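Local coordinates for uncharacterized protein (Xanthomonas campestris pv. campestris, PDB 3HIU) that is of unknown function but belongs to the ferritin-like DUF892 family and holds a sodium ion within a bundle of long helices, at residues B[45-48]-B[49-52]. Numbering follows the deposited sequence.
Sequences HVEE and TQQQ. With NA (sodium ion), chain J.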
# COMPACT_ATOMS: atom_id res chain seq x y z
N HIS B 45 -16.42 -6.37 2.94
CA HIS B 45 -15.04 -6.84 3.05
C HIS B 45 -14.61 -7.11 4.49
O HIS B 45 -13.68 -7.89 4.73
CB HIS B 45 -14.05 -5.89 2.36
CG HIS B 45 -12.74 -6.53 2.01
ND1 HIS B 45 -12.64 -7.84 1.58
CD2 HIS B 45 -11.48 -6.04 2.00
CE1 HIS B 45 -11.38 -8.13 1.34
NE2 HIS B 45 -10.65 -7.06 1.59
N VAL B 46 -15.30 -6.50 5.45
CA VAL B 46 -15.07 -6.84 6.86
C VAL B 46 -15.45 -8.30 7.10
O VAL B 46 -14.81 -8.98 7.90
CB VAL B 46 -15.81 -5.91 7.84
CG1 VAL B 46 -15.82 -6.50 9.24
CG2 VAL B 46 -15.16 -4.54 7.86
N GLU B 47 -16.48 -8.77 6.40
CA GLU B 47 -16.92 -10.15 6.53
C GLU B 47 -16.03 -11.11 5.73
O GLU B 47 -15.68 -12.18 6.21
CB GLU B 47 -18.39 -10.28 6.11
CG GLU B 47 -19.36 -9.55 7.02
CD GLU B 47 -19.69 -10.34 8.27
OE1 GLU B 47 -20.16 -9.74 9.27
OE2 GLU B 47 -19.48 -11.57 8.26
N GLU B 48 -15.68 -10.72 4.51
CA GLU B 48 -14.71 -11.45 3.70
C GLU B 48 -13.38 -11.64 4.45
O GLU B 48 -12.83 -12.75 4.43
CB GLU B 48 -14.48 -10.73 2.36
CG GLU B 48 -15.50 -11.09 1.27
CD GLU B 48 -15.90 -9.90 0.38
OE1 GLU B 48 -17.02 -9.95 -0.19
OE2 GLU B 48 -15.13 -8.93 0.24
N THR B 49 -12.87 -10.59 5.09
CA THR B 49 -11.62 -10.66 5.85
C THR B 49 -11.70 -11.69 6.96
O THR B 49 -10.84 -12.56 7.09
CB THR B 49 -11.24 -9.32 6.50
OG1 THR B 49 -10.65 -8.47 5.51
CG2 THR B 49 -10.22 -9.53 7.62
N GLN B 50 -12.73 -11.58 7.79
CA GLN B 50 -12.95 -12.55 8.85
C GLN B 50 -12.80 -13.98 8.31
O GLN B 50 -12.22 -14.84 8.97
CB GLN B 50 -14.32 -12.33 9.48
CG GLN B 50 -14.45 -10.96 10.11
CD GLN B 50 -15.89 -10.56 10.34
OE1 GLN B 50 -16.81 -11.31 10.04
NE2 GLN B 50 -16.08 -9.36 10.88
N GLN B 51 -13.30 -14.21 7.10
CA GLN B 51 -13.21 -15.51 6.46
C GLN B 51 -11.82 -15.81 5.89
O GLN B 51 -11.45 -16.97 5.72
CB GLN B 51 -14.27 -15.65 5.38
CG GLN B 51 -15.67 -15.64 5.94
CD GLN B 51 -16.65 -16.36 5.05
OE1 GLN B 51 -16.50 -16.37 3.83
NE2 GLN B 51 -17.66 -16.97 5.65
N GLN B 52 -11.05 -14.77 5.59
CA GLN B 52 -9.67 -14.94 5.13
C GLN B 52 -8.80 -15.57 6.21
O GLN B 52 -8.35 -16.70 6.06
CB GLN B 52 -9.08 -13.61 4.68
CG GLN B 52 -9.38 -13.31 3.25
CD GLN B 52 -9.10 -11.88 2.88
OE1 GLN B 52 -8.41 -11.16 3.60
NE2 GLN B 52 -9.64 -11.46 1.74
NA NA J . -8.79 -8.37 3.75
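One face of the His-45 imidazole lies beneath Thr-49 OG1, which sits over the ring centre, 4.1 Å above the plane. Obliquely to the ring comes the Gln-52 amide, its plane turned 73° from the imidazole and its NE2 3.8 Å from His-45 CE1. Glu-48 OE2 accepts through its anti lone pair a 3.0 Å hydrogen bond from His-45 ND1, and lies 24° out of the ring plane. A chi1 of -159° sets the His-45 ring opposite the main-chain nitrogen, projecting outward from the helix and leaning toward Thr-49 and Gln-52. There Thr-49 OG1, at 2.6 Å, and Gln-52 OE1, at 2.8 Å, bind the sodium ion from positions three residues apart, placing it inside a four-helix bundle, consistent with the ferritin-like family. Thr-49 OG1 also makes a weak hydrogen bond to His-45 O, whose main partner is Thr-49 N at 2.8 Å. Glu-48 OE2 also forms a salt bridge with Arg-41, while OE1 accepts a hydrogen bond from Gln-44. Within helix 36-62 this metal-bearing side faces the bundle interior: His-45 NE2 hydrogen-bonds to Glu-137 and Gln-52 NE2 to Gln-136, both on helix 124-159, while Thr-49 packs on helix 2-28 and Gln-52 touches helix 94-120.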